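Local structure of CaaX farnesyltransferase alpha subunit Ram2 (Aspergillus fumigatus, 4L9P) at residues 96-101 / 126-131; 192-197 / 249-254; 206-211 / 238-243; 308-313 / 328-333. The protein forms, with the beta subunit Ram1, a protein farnesyltransferase that attaches an isoprenoid to CAAX proteins, and probably also takes part in geranylgeranylation. The protein carries 1 engineered substitution. All coordinates share one frame; numbering follows the deposited sequence.

Contact 1. Residues 96-101 / 126-131; sequences KILFAL and WHHRQV. With EDO (1,2-ethanediol), chain I.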
loop_
_atom_site.group_PDB
_atom_site.type_symbol
_atom_site.label_atom_id
_atom_site.label_comp_id
_atom_site.label_asym_id
_atom_site.label_seq_id
_atom_site.Cartn_x
_atom_site.Cartn_y
_atom_site.Cartn_z
ATOM N N LYS A 96 23.039 7.221 -14.216
ATOM C CA LYS A 96 24.151 6.546 -14.943
ATOM C C LYS A 96 25.110 7.570 -15.527
ATOM O O LYS A 96 26.333 7.419 -15.370
ATOM C CB LYS A 96 23.601 5.702 -16.073
ATOM C CG LYS A 96 22.892 4.450 -15.631
ATOM C CD LYS A 96 22.460 3.698 -16.919
ATOM C CE LYS A 96 21.814 2.362 -16.620
ATOM N NZ LYS A 96 21.548 1.693 -17.938
ATOM N N ILE A 97 24.580 8.612 -16.163
ATOM C CA ILE A 97 25.451 9.623 -16.798
ATOM C C ILE A 97 26.269 10.363 -15.735
ATOM O O ILE A 97 27.464 10.551 -15.886
ATOM C CB ILE A 97 24.627 10.663 -17.566
ATOM C CG1 ILE A 97 23.831 10.000 -18.696
ATOM C CG2 ILE A 97 25.576 11.759 -18.117
ATOM C CD1 ILE A 97 22.733 10.879 -19.290
ATOM N N LEU A 98 25.673 10.767 -14.625
ATOM C CA LEU A 98 26.379 11.511 -13.597
ATOM C C LEU A 98 27.561 10.719 -13.094
ATOM O O LEU A 98 28.633 11.271 -12.945
ATOM C CB LEU A 98 25.426 11.771 -12.414
ATOM C CG LEU A 98 24.311 12.760 -12.719
ATOM C CD1 LEU A 98 23.250 12.658 -11.577
ATOM C CD2 LEU A 98 24.868 14.176 -12.769
ATOM N N PHE A 99 27.368 9.430 -12.806
ATOM C CA PHE A 99 28.492 8.625 -12.353
ATOM C C PHE A 99 29.534 8.389 -13.469
ATOM O O PHE A 99 30.755 8.531 -13.227
ATOM C CB PHE A 99 27.974 7.346 -11.741
ATOM C CG PHE A 99 27.419 7.551 -10.378
ATOM C CD1 PHE A 99 28.276 7.755 -9.273
ATOM C CD2 PHE A 99 26.056 7.552 -10.161
ATOM C CE1 PHE A 99 27.751 7.959 -7.978
ATOM C CE2 PHE A 99 25.544 7.729 -8.876
ATOM C CZ PHE A 99 26.385 7.941 -7.802
ATOM N N ALA A 100 29.071 8.082 -14.692
ATOM C CA ALA A 100 30.017 7.804 -15.790
ATOM C C ALA A 100 30.901 9.006 -16.122
ATOM O O ALA A 100 32.091 8.849 -16.486
ATOM C CB ALA A 100 29.254 7.375 -16.981
ATOM N N LEU A 101 30.383 10.208 -16.002
ATOM C CA LEU A 101 31.166 11.406 -16.332
ATOM C C LEU A 101 31.897 12.004 -15.138
ATOM O O LEU A 101 32.613 13.009 -15.288
ATOM C CB LEU A 101 30.271 12.482 -16.937
ATOM C CG LEU A 101 29.584 12.105 -18.241
ATOM C CD1 LEU A 101 28.775 13.306 -18.736
ATOM C CD2 LEU A 101 30.599 11.637 -19.306
ATOM N N TRP A 126 13.223 11.126 -4.694
ATOM C CA TRP A 126 13.757 10.686 -3.414
ATOM C C TRP A 126 14.568 9.415 -3.527
ATOM O O TRP A 126 15.546 9.247 -2.792
ATOM C CB TRP A 126 12.638 10.628 -2.338
ATOM C CG TRP A 126 12.206 12.054 -2.108
ATOM C CD1 TRP A 126 11.168 12.751 -2.704
ATOM C CD2 TRP A 126 12.907 13.004 -1.309
ATOM N NE1 TRP A 126 11.238 14.087 -2.369
ATOM C CE2 TRP A 126 12.296 14.261 -1.498
ATOM C CE3 TRP A 126 14.024 12.909 -0.466
ATOM C CZ2 TRP A 126 12.765 15.421 -0.855
ATOM C CZ3 TRP A 126 14.481 14.034 0.160
ATOM C CH2 TRP A 126 13.845 15.298 -0.024
ATOM N N HIS A 127 14.224 8.547 -4.479
ATOM C CA HIS A 127 15.111 7.439 -4.824
ATOM C C HIS A 127 16.438 7.981 -5.414
ATOM O O HIS A 127 17.528 7.552 -5.017
ATOM C CB HIS A 127 14.479 6.424 -5.773
ATOM C CG HIS A 127 15.426 5.324 -6.090
ATOM N ND1 HIS A 127 15.878 4.452 -5.126
ATOM C CD2 HIS A 127 16.067 4.994 -7.241
ATOM C CE1 HIS A 127 16.759 3.618 -5.669
ATOM N NE2 HIS A 127 16.883 3.919 -6.954
ATOM N N HIS A 128 16.361 8.982 -6.306
ATOM C CA HIS A 128 17.562 9.531 -6.945
ATOM C C HIS A 128 18.444 10.120 -5.862
ATOM O O HIS A 128 19.678 9.975 -5.895
ATOM C CB HIS A 128 17.139 10.612 -7.936
ATOM C CG HIS A 128 18.256 11.131 -8.771
ATOM N ND1 HIS A 128 18.855 10.373 -9.759
ATOM C CD2 HIS A 128 18.803 12.371 -8.830
ATOM C CE1 HIS A 128 19.774 11.125 -10.371
ATOM N NE2 HIS A 128 19.767 12.348 -9.832
ATOM N N ARG A 129 17.866 10.785 -4.869
ATOM C CA ARG A 129 18.664 11.375 -3.782
ATOM C C ARG A 129 19.457 10.276 -3.058
ATOM O O ARG A 129 20.649 10.453 -2.735
ATOM C CB ARG A 129 17.772 12.133 -2.792
ATOM C CG ARG A 129 18.607 13.058 -1.889
ATOM C CD ARG A 129 17.688 13.801 -0.907
ATOM N NE ARG A 129 18.388 14.973 -0.351
ATOM C CZ ARG A 129 18.417 16.177 -0.923
ATOM N NH1 ARG A 129 17.702 16.425 -2.037
ATOM N NH2 ARG A 129 19.200 17.139 -0.378
ATOM N N GLN A 130 18.808 9.148 -2.792
ATOM C CA GLN A 130 19.470 8.045 -2.101
ATOM C C GLN A 130 20.596 7.428 -2.980
ATOM O O GLN A 130 21.709 7.129 -2.484
ATOM C CB GLN A 130 18.422 6.965 -1.816
ATOM C CG GLN A 130 19.001 5.713 -1.138
ATOM C CD GLN A 130 17.894 4.693 -0.766
ATOM O OE1 GLN A 130 16.734 5.065 -0.437
ATOM N NE2 GLN A 130 18.226 3.421 -0.873
ATOM N N VAL A 131 20.349 7.333 -4.276
ATOM C CA VAL A 131 21.378 6.831 -5.227
ATOM C C VAL A 131 22.618 7.733 -5.143
ATOM O O VAL A 131 23.734 7.223 -5.060
ATOM C CB VAL A 131 20.782 6.776 -6.673
ATOM C CG1 VAL A 131 21.880 6.499 -7.719
ATOM C CG2 VAL A 131 19.714 5.677 -6.701
HETATM C C1 EDO I . 21.798 2.770 -4.184
HETATM O O1 EDO I . 20.932 1.762 -4.694
HETATM C C2 EDO I . 21.058 3.458 -3.055
HETATM O O2 EDO I . 20.534 2.502 -2.128
#
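L98 and H128 meet with their side chains at about a right angle: methyl CD1 of L98 comes to the edge of the imidazole, near its plane, 3.9 Å from H128 NE2 and 4.0 Å from H128 CE1. H128 carries its ring anti to the backbone N (chi1 -173°), which brings the ring end near L98. The same NE2 hydrogen-bonds E108 OE2, and the ring meets W91 with planes at about 60°, so its rotation is defined by more than this contact. F99 and V131 form the second pair, their side chains running obliquely to each other, with F99 CE2 4.0 Å from V131 CG1. Here F99 CZ brings the ring edge to within 3.9 Å of V131 O, which accepts a hydrogen bond from S134 OG. The pairs join helices 88-100 and 123-133, in successive prenyltransferase alpha-subunit repeats of the TPR clan, and helix 105-118 adds E108 against L98 and L105 against F99. Beside them, Q130 NE2 donates to O2 of a bound 1,2-ethanediol at 2.8 Å.

Contact 2. Residues 192-197 / 249-254; sequences ADVRNN and QSRILE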
loop_
_atom_site.group_PDB
_atom_site.type_symbol
_atom_site.label_atom_id
_atom_site.label_comp_id
_atom_site.label_asym_id
_atom_site.label_seq_id
_atom_site.Cartn_x
_atom_site.Cartn_y
_atom_site.Cartn_z
ATOM N N ALA A 192 4.980 20.890 16.963
ATOM C CA ALA A 192 4.044 21.528 16.031
ATOM C C ALA A 192 2.769 20.686 15.921
ATOM O O ALA A 192 1.681 21.275 15.813
ATOM C CB ALA A 192 4.711 21.660 14.649
ATOM N N ASP A 193 2.901 19.364 15.891
ATOM C CA ASP A 193 1.685 18.510 15.763
ATOM C C ASP A 193 1.996 17.188 16.463
ATOM O O ASP A 193 2.627 16.298 15.879
ATOM C CB ASP A 193 1.286 18.290 14.302
ATOM C CG ASP A 193 -0.032 17.574 14.160
ATOM O OD1 ASP A 193 -0.532 17.066 15.190
ATOM O OD2 ASP A 193 -0.526 17.535 13.017
ATOM N N VAL A 194 1.570 17.050 17.716
ATOM C CA VAL A 194 1.843 15.851 18.499
ATOM C C VAL A 194 1.190 14.599 17.878
ATOM O O VAL A 194 1.558 13.466 18.241
ATOM C CB VAL A 194 1.405 16.077 19.985
ATOM C CG1 VAL A 194 -0.156 16.211 20.104
ATOM C CG2 VAL A 194 1.980 14.989 20.895
ATOM N N ARG A 195 0.287 14.815 16.935
ATOM C CA ARG A 195 -0.365 13.683 16.242
ATOM C C ARG A 195 0.342 13.232 14.985
ATOM O O ARG A 195 -0.196 12.449 14.198
ATOM C CB ARG A 195 -1.826 14.038 15.911
ATOM C CG ARG A 195 -2.592 14.255 17.230
ATOM C CD ARG A 195 -3.693 15.181 17.009
ATOM N NE ARG A 195 -4.565 15.365 18.191
ATOM C CZ ARG A 195 -4.889 16.562 18.665
ATOM N NH1 ARG A 195 -4.383 17.662 18.132
ATOM N NH2 ARG A 195 -5.763 16.650 19.664
ATOM N N ASN A 196 1.574 13.751 14.761
ATOM C CA ASN A 196 2.319 13.349 13.557
ATOM C C ASN A 196 2.929 11.971 13.711
ATOM O O ASN A 196 3.992 11.802 14.271
ATOM C CB ASN A 196 3.391 14.383 13.214
ATOM C CG ASN A 196 4.094 14.074 11.929
ATOM O OD1 ASN A 196 4.027 12.950 11.433
ATOM N ND2 ASN A 196 4.809 15.045 11.392
ATOM N N ASN A 197 2.175 10.967 13.214
ATOM C CA ASN A 197 2.621 9.606 13.396
ATOM C C ASN A 197 3.907 9.320 12.678
ATOM O O ASN A 197 4.650 8.427 13.117
ATOM C CB ASN A 197 1.540 8.615 12.878
ATOM C CG ASN A 197 1.797 7.230 13.379
ATOM O OD1 ASN A 197 1.651 6.968 14.610
ATOM N ND2 ASN A 197 2.154 6.297 12.467
ATOM N N GLN A 249 4.094 9.510 28.159
ATOM C CA GLN A 249 3.017 9.937 29.047
ATOM C C GLN A 249 2.830 11.435 28.940
ATOM O O GLN A 249 1.709 11.909 28.914
ATOM C CB GLN A 249 3.277 9.529 30.491
ATOM C CG GLN A 249 3.213 8.035 30.691
ATOM C CD GLN A 249 3.213 7.631 32.166
ATOM O OE1 GLN A 249 3.454 8.467 33.036
ATOM N NE2 GLN A 249 2.914 6.362 32.447
ATOM N N SER A 250 3.922 12.201 28.919
ATOM C CA SER A 250 3.785 13.667 28.858
ATOM C C SER A 250 3.095 14.122 27.578
ATOM O O SER A 250 2.302 15.062 27.586
ATOM C CB SER A 250 5.145 14.328 28.895
ATOM O OG SER A 250 5.742 14.163 30.157
ATOM N N ARG A 251 3.394 13.458 26.465
ATOM C CA ARG A 251 2.718 13.815 25.232
ATOM C C ARG A 251 1.243 13.400 25.253
ATOM O O ARG A 251 0.393 14.134 24.759
ATOM C CB ARG A 251 3.421 13.181 24.027
ATOM C CG ARG A 251 4.880 13.620 23.833
ATOM C CD ARG A 251 5.064 15.112 23.428
ATOM N NE ARG A 251 4.829 16.073 24.432
ATOM C CZ ARG A 251 5.679 16.330 25.443
ATOM N NH1 ARG A 251 6.785 15.597 25.579
ATOM N NH2 ARG A 251 5.407 17.286 26.356
ATOM N N ILE A 252 0.951 12.210 25.794
ATOM C CA ILE A 252 -0.455 11.740 25.910
ATOM C C ILE A 252 -1.289 12.771 26.688
ATOM O O ILE A 252 -2.407 13.120 26.277
ATOM C CB ILE A 252 -0.508 10.371 26.587
ATOM C CG1 ILE A 252 -0.014 9.321 25.546
ATOM C CG2 ILE A 252 -1.938 10.048 27.083
ATOM C CD1 ILE A 252 0.286 7.960 26.199
ATOM N N LEU A 253 -0.733 13.328 27.757
ATOM C CA LEU A 253 -1.520 14.252 28.579
ATOM C C LEU A 253 -1.900 15.537 27.806
ATOM O O LEU A 253 -2.893 16.190 28.121
ATOM C CB LEU A 253 -0.735 14.607 29.855
ATOM C CG LEU A 253 -0.601 13.462 30.865
ATOM C CD1 LEU A 253 0.483 13.797 31.899
ATOM C CD2 LEU A 253 -1.936 13.156 31.552
ATOM N N GLU A 254 -1.151 15.879 26.770
ATOM C CA GLU A 254 -1.523 17.029 25.942
ATOM C C GLU A 254 -2.721 16.767 25.052
ATOM O O GLU A 254 -3.382 17.728 24.609
ATOM C CB GLU A 254 -0.353 17.457 25.043
ATOM C CG GLU A 254 0.881 17.866 25.828
ATOM C CD GLU A 254 2.138 18.035 24.983
ATOM O OE1 GLU A 254 2.197 17.633 23.818
ATOM O OE2 GLU A 254 3.089 18.618 25.508
#
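V194 reaches R251 and E254 with one methyl, and its torsion explains which: at chi1 67°, CG1 lies between the backbone N and the carbonyl carbon, while CG2 stands anti to the N and meets the helix. V194 occupies a type I beta turn running from D193 to N196, in the loop between helices 180-192 and 197-208 of a prenyltransferase alpha-subunit repeat. The turn is closed by N196 N to D193 O at 3.0 Å and reinforced by an Asx turn, R195 N donating to D193 OD1. CG2 lies 3.9 Å from R251 CB and 4.0 Å from R251 CD, so it packs on the aliphatic part of the arginine. The chain of R251 bends at chi2 and chi3 and turns the edge of its guanidinium to E254, three residues on, in a salt bridge held side-on by two nitrogens. The beta subunit Ram1 also packs on the loop: its L86 touches V194, and its D84 forms a salt bridge with R195. R251 NE donates to E254 OE1 at 3.1 Å and 167°, meeting it 54° above the carboxylate plane, and that OE1 sits 3.9 Å from V194 CG2.

Contact 3. Residues 206-211 / 238-243; sequences LRFGPR and EDLVDS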
loop_
_atom_site.group_PDB
_atom_site.type_symbol
_atom_site.label_atom_id
_atom_site.label_comp_id
_atom_site.label_asym_id
_atom_site.label_seq_id
_atom_site.Cartn_x
_atom_site.Cartn_y
_atom_site.Cartn_z
ATOM N N LEU A 206 14.993 5.734 15.846
ATOM C CA LEU A 206 16.190 6.340 16.480
ATOM C C LEU A 206 16.450 5.655 17.794
ATOM O O LEU A 206 17.622 5.450 18.151
ATOM C CB LEU A 206 15.922 7.824 16.761
ATOM C CG LEU A 206 15.771 8.708 15.521
ATOM C CD1 LEU A 206 15.414 10.138 15.940
ATOM C CD2 LEU A 206 17.033 8.697 14.626
ATOM N N ARG A 207 15.408 5.348 18.558
ATOM C CA ARG A 207 15.611 4.854 19.926
ATOM C C ARG A 207 15.720 3.337 20.048
ATOM O O ARG A 207 16.492 2.842 20.898
ATOM C CB ARG A 207 14.504 5.363 20.841
ATOM C CG ARG A 207 14.502 6.909 21.013
ATOM C CD ARG A 207 15.691 7.320 21.825
ATOM N NE ARG A 207 15.544 8.648 22.398
ATOM C CZ ARG A 207 16.480 9.591 22.289
ATOM N NH1 ARG A 207 17.558 9.368 21.509
ATOM N NH2 ARG A 207 16.300 10.759 22.897
ATOM N N PHE A 208 14.964 2.620 19.217
ATOM C CA PHE A 208 14.756 1.187 19.405
ATOM C C PHE A 208 15.008 0.425 18.155
ATOM O O PHE A 208 14.973 -0.800 18.197
ATOM C CB PHE A 208 13.343 0.917 19.985
ATOM C CG PHE A 208 13.173 1.514 21.329
ATOM C CD1 PHE A 208 13.850 0.958 22.393
ATOM C CD2 PHE A 208 12.454 2.696 21.508
ATOM C CE1 PHE A 208 13.770 1.523 23.646
ATOM C CE2 PHE A 208 12.328 3.258 22.774
ATOM C CZ PHE A 208 13.023 2.666 23.842
ATOM N N GLY A 209 15.282 1.097 17.039
ATOM C CA GLY A 209 15.508 0.342 15.809
ATOM C C GLY A 209 16.830 -0.401 15.760
ATOM O O GLY A 209 17.809 0.031 16.366
ATOM N N PRO A 210 16.890 -1.543 15.064
ATOM C CA PRO A 210 18.164 -2.296 15.037
ATOM C C PRO A 210 19.267 -1.529 14.317
ATOM O O PRO A 210 19.021 -0.875 13.310
ATOM C CB PRO A 210 17.812 -3.585 14.272
ATOM C CG PRO A 210 16.334 -3.523 13.991
ATOM C CD PRO A 210 15.754 -2.228 14.439
ATOM N N ARG A 211 20.487 -1.665 14.790
ATOM C CA ARG A 211 21.582 -0.898 14.240
ATOM C C ARG A 211 22.722 -1.771 13.724
ATOM O O ARG A 211 23.711 -1.234 13.230
ATOM C CB ARG A 211 22.146 0.044 15.331
ATOM C CG ARG A 211 21.138 1.010 15.975
ATOM C CD ARG A 211 21.868 1.884 17.006
ATOM N NE ARG A 211 20.938 2.746 17.759
ATOM C CZ ARG A 211 21.355 3.719 18.567
ATOM N NH1 ARG A 211 22.692 3.929 18.722
ATOM N NH2 ARG A 211 20.459 4.481 19.210
ATOM N N GLU A 238 17.636 0.171 30.533
ATOM C CA GLU A 238 16.406 0.377 31.310
ATOM C C GLU A 238 16.122 1.868 31.513
ATOM O O GLU A 238 14.974 2.266 31.544
ATOM C CB GLU A 238 16.464 -0.373 32.668
ATOM C CG GLU A 238 16.801 -1.860 32.505
ATOM C CD GLU A 238 15.676 -2.687 31.897
ATOM O OE1 GLU A 238 14.560 -2.164 31.667
ATOM O OE2 GLU A 238 15.908 -3.893 31.669
ATOM N N ASP A 239 17.157 2.693 31.651
ATOM C CA ASP A 239 16.940 4.119 31.909
ATOM C C ASP A 239 16.416 4.827 30.681
ATOM O O ASP A 239 15.594 5.740 30.788
ATOM C CB ASP A 239 18.220 4.831 32.354
ATOM C CG ASP A 239 18.727 4.340 33.671
ATOM O OD1 ASP A 239 17.940 4.038 34.599
ATOM O OD2 ASP A 239 19.954 4.262 33.768
ATOM N N LEU A 240 16.897 4.408 29.511
ATOM C CA LEU A 240 16.344 4.887 28.236
ATOM C C LEU A 240 14.869 4.488 28.109
ATOM O O LEU A 240 14.014 5.296 27.728
ATOM C CB LEU A 240 17.106 4.263 27.078
ATOM C CG LEU A 240 16.557 4.670 25.696
ATOM C CD1 LEU A 240 16.603 6.208 25.568
ATOM C CD2 LEU A 240 17.438 4.041 24.591
ATOM N N VAL A 241 14.562 3.225 28.415
ATOM C CA VAL A 241 13.176 2.820 28.367
ATOM C C VAL A 241 12.332 3.703 29.304
ATOM O O VAL A 241 11.261 4.228 28.876
ATOM C CB VAL A 241 13.028 1.321 28.685
ATOM C CG1 VAL A 241 11.557 0.950 28.884
ATOM C CG2 VAL A 241 13.657 0.479 27.537
ATOM N N ASP A 242 12.778 3.884 30.559
ATOM C CA ASP A 242 11.998 4.741 31.454
ATOM C C ASP A 242 11.804 6.163 30.910
ATOM O O ASP A 242 10.712 6.724 30.996
ATOM C CB ASP A 242 12.707 4.908 32.820
ATOM C CG ASP A 242 12.772 3.634 33.628
ATOM O OD1 ASP A 242 12.044 2.666 33.306
ATOM O OD2 ASP A 242 13.569 3.636 34.627
ATOM N N SER A 243 12.870 6.750 30.350
ATOM C CA SER A 243 12.816 8.087 29.790
ATOM C C SER A 243 11.809 8.162 28.624
ATOM O O SER A 243 11.013 9.102 28.507
ATOM C CB SER A 243 14.229 8.461 29.284
ATOM O OG SER A 243 14.233 9.708 28.609
#
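F208 and V241 make the buried part of this contact, and R207 with L240 makes the more open part. The side chains of F208 and V241 cross at about a right angle, F208 CE1 standing 4.0 Å from V241 CG2. The ring is also packed by Y264 and V268 of helix 259-272 and by L233, while V241 in turn touches A272 and R274. L240 bridges to the partly exposed side. Its CG is anti to the backbone N (chi1 178°), which carries it to the facing helix, and chi2 (58°) sets the two methyls on different parts of R207: CD2 lies 4.0 Å from R207 O, and CD1 lies 4.0 Å from R207 CD. F208 CZ is looser, 4.5 Å from L240 CG. These residues join the C-terminal end of helix 197-208 to the first turns of helix 238-254, in an all-helical fold where the 26 intervening residues contain neither helix nor strand. R207 touches L240 through its aliphatic part and oblique to its guanidinium, while its NE makes a salt bridge with E244. Past G209, where helical backbone angles end, R211 turns back and donates from NH2 to L206 O at 3.2 Å, with a bent N-H...O angle of 138°; NH2 also pairs with D178. On the exposed flank of the second helix, E238 and D242 both form salt bridges with R274.

Contact 4. Residues 308-313 / 328-333; sequences EWLADV and VKMLTL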
loop_
_atom_site.group_PDB
_atom_site.type_symbol
_atom_site.label_atom_id
_atom_site.label_comp_id
_atom_site.label_asym_id
_atom_site.label_seq_id
_atom_site.Cartn_x
_atom_site.Cartn_y
_atom_site.Cartn_z
ATOM N N GLU A 308 -8.703 0.562 25.769
ATOM C CA GLU A 308 -8.134 -0.626 25.122
ATOM C C GLU A 308 -6.915 -1.139 25.882
ATOM O O GLU A 308 -6.695 -2.354 26.007
ATOM C CB GLU A 308 -7.720 -0.247 23.727
ATOM C CG GLU A 308 -7.205 -1.463 22.945
ATOM C CD GLU A 308 -6.744 -1.008 21.586
ATOM O OE1 GLU A 308 -6.534 0.240 21.432
ATOM O OE2 GLU A 308 -6.580 -1.853 20.676
ATOM N N TRP A 309 -6.134 -0.209 26.431
ATOM C CA TRP A 309 -4.979 -0.596 27.240
ATOM C C TRP A 309 -5.426 -1.421 28.442
ATOM O O TRP A 309 -4.851 -2.494 28.737
ATOM C CB TRP A 309 -4.259 0.662 27.723
ATOM C CG TRP A 309 -2.896 0.407 28.253
ATOM C CD1 TRP A 309 -2.565 -0.173 29.440
ATOM C CD2 TRP A 309 -1.670 0.723 27.594
ATOM N NE1 TRP A 309 -1.187 -0.221 29.566
ATOM C CE2 TRP A 309 -0.620 0.312 28.434
ATOM C CE3 TRP A 309 -1.363 1.328 26.354
ATOM C CZ2 TRP A 309 0.722 0.487 28.085
ATOM C CZ3 TRP A 309 -0.027 1.512 26.003
ATOM C CH2 TRP A 309 0.997 1.094 26.864
ATOM N N LEU A 310 -6.457 -0.922 29.133
ATOM C CA LEU A 310 -7.004 -1.664 30.286
ATOM C C LEU A 310 -7.556 -3.042 29.881
ATOM O O LEU A 310 -7.380 -4.011 30.619
ATOM C CB LEU A 310 -8.070 -0.827 31.013
ATOM C CG LEU A 310 -7.437 0.377 31.709
ATOM C CD1 LEU A 310 -8.480 1.373 32.213
ATOM C CD2 LEU A 310 -6.412 0.001 32.810
ATOM N N ALA A 311 -8.210 -3.147 28.724
ATOM C CA ALA A 311 -8.749 -4.425 28.321
ATOM C C ALA A 311 -7.602 -5.406 28.210
ATOM O O ALA A 311 -7.722 -6.552 28.609
ATOM C CB ALA A 311 -9.437 -4.289 26.994
ATOM N N ASP A 312 -6.491 -4.966 27.598
ATOM C CA ASP A 312 -5.346 -5.864 27.445
ATOM C C ASP A 312 -4.673 -6.219 28.768
ATOM O O ASP A 312 -4.274 -7.389 28.964
ATOM C CB ASP A 312 -4.308 -5.292 26.470
ATOM C CG ASP A 312 -4.809 -5.272 25.042
ATOM O OD1 ASP A 312 -5.744 -6.034 24.685
ATOM O OD2 ASP A 312 -4.247 -4.509 24.241
ATOM N N VAL A 313 -4.513 -5.227 29.664
ATOM C CA VAL A 313 -3.949 -5.516 30.983
ATOM C C VAL A 313 -4.779 -6.586 31.717
ATOM O O VAL A 313 -4.226 -7.553 32.266
ATOM C CB VAL A 313 -3.862 -4.233 31.839
ATOM C CG1 VAL A 313 -3.652 -4.574 33.314
ATOM C CG2 VAL A 313 -2.731 -3.319 31.306
ATOM N N VAL A 328 -13.764 -7.733 29.534
ATOM C CA VAL A 328 -14.958 -7.728 28.722
ATOM C C VAL A 328 -15.757 -6.435 28.886
ATOM O O VAL A 328 -16.317 -5.866 27.922
ATOM C CB VAL A 328 -15.817 -8.979 28.970
ATOM C CG1 VAL A 328 -17.150 -8.860 28.239
ATOM C CG2 VAL A 328 -15.048 -10.215 28.510
ATOM N N LYS A 329 -15.826 -5.924 30.122
ATOM C CA LYS A 329 -16.478 -4.640 30.310
ATOM C C LYS A 329 -15.795 -3.510 29.495
ATOM O O LYS A 329 -16.498 -2.649 28.928
ATOM C CB LYS A 329 -16.426 -4.273 31.797
ATOM C CG LYS A 329 -17.131 -3.000 32.110
ATOM C CD LYS A 329 -16.905 -2.617 33.598
ATOM C CE LYS A 329 -17.569 -1.253 33.910
ATOM N NZ LYS A 329 -17.433 -0.792 35.344
ATOM N N MET A 330 -14.451 -3.442 29.532
ATOM C CA MET A 330 -13.742 -2.401 28.775
ATOM C C MET A 330 -14.080 -2.539 27.288
ATOM O O MET A 330 -14.349 -1.531 26.627
ATOM C CB MET A 330 -12.240 -2.524 29.007
ATOM C CG MET A 330 -11.791 -2.235 30.409
ATOM S SD MET A 330 -12.213 -0.549 30.965
ATOM C CE MET A 330 -13.754 -0.872 31.923
ATOM N N LEU A 331 -14.091 -3.788 26.778
ATOM C CA LEU A 331 -14.341 -3.990 25.355
ATOM C C LEU A 331 -15.785 -3.629 24.982
ATOM O O LEU A 331 -16.082 -3.192 23.869
ATOM C CB LEU A 331 -13.985 -5.420 24.986
ATOM C CG LEU A 331 -12.462 -5.696 25.009
ATOM C CD1 LEU A 331 -12.241 -7.199 25.105
ATOM C CD2 LEU A 331 -11.762 -5.216 23.686
ATOM N N THR A 332 -16.704 -3.856 25.936
ATOM C CA THR A 332 -18.082 -3.446 25.762
ATOM C C THR A 332 -18.221 -1.912 25.690
ATOM O O THR A 332 -18.984 -1.394 24.850
ATOM C CB THR A 332 -18.931 -4.050 26.887
ATOM O OG1 THR A 332 -18.845 -5.481 26.802
ATOM C CG2 THR A 332 -20.368 -3.632 26.679
ATOM N N LEU A 333 -17.484 -1.192 26.534
ATOM C CA LEU A 333 -17.482 0.261 26.395
ATOM C C LEU A 333 -17.007 0.698 24.995
ATOM O O LEU A 333 -17.548 1.638 24.433
ATOM C CB LEU A 333 -16.607 0.922 27.455
ATOM C CG LEU A 333 -17.139 0.755 28.883
ATOM C CD1 LEU A 333 -16.142 1.293 29.909
ATOM C CD2 LEU A 333 -18.428 1.518 29.008
#
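Segments 308-313 and 328-333 run nearly antiparallel, their axes 8.3 Å apart at closest approach and their N-to-C directions 156° apart. The backbones come nearest at A311 and M330, whose CA atoms are 5.4 Å apart. The small alanine is consistent with this close approach: its CB points at the facing helix and lies 3.9 Å from M330 CB and 3.9 Å from L331 CG, so one methyl sits against two consecutive residues. M330 starts toward A311 but then bends at chi2 (-60°) and at chi3, which leads its end away. Along that bend CG comes 4.0 Å from L310 CB, and the sulfur SD follows at 4.2 Å from the same CB. All four touching residues are buried and no hydrogen bond crosses between the segments, so the interface is purely apolar. Within 328-333, T332 OG1 donates its hydroxyl proton to V328 O at 2.8 Å, from the face of the carbonyl plane opposite to that used by T332 N. Helices 304-317 and 323-338 follow each other in the chain and form an alpha-alpha hairpin. Helix 343-362 packs on it, W346, I350 and I353 covering L331, and W309 packs on helix 259-272 and stacks with W279. D312 ties both neighbours to the hairpin by salt bridges to R266 of helix 259-272 and R349 of helix 343-362.

From the N terminus, contact 1 comes first, closing a loop of 24 residues, 17 of them helical, between segments 96-101 and 126-131. The chain then passes through further helices before contact 2 opens at 192-197. Contact 3 lies wholly within the 51-residue span that contact 2 closes: both end on helix 238-254, contact 3 at its start and contact 2 toward its other end, with centres 18 Å apart. Together they fix that helix against helix 197-208 and the loop preceding it. Contact 4 follows in series, closing a short hairpin near the C terminus. No two contacts cross; contacts 1 and 4, centres 52 Å apart, lie on opposite sides of the chain's centre.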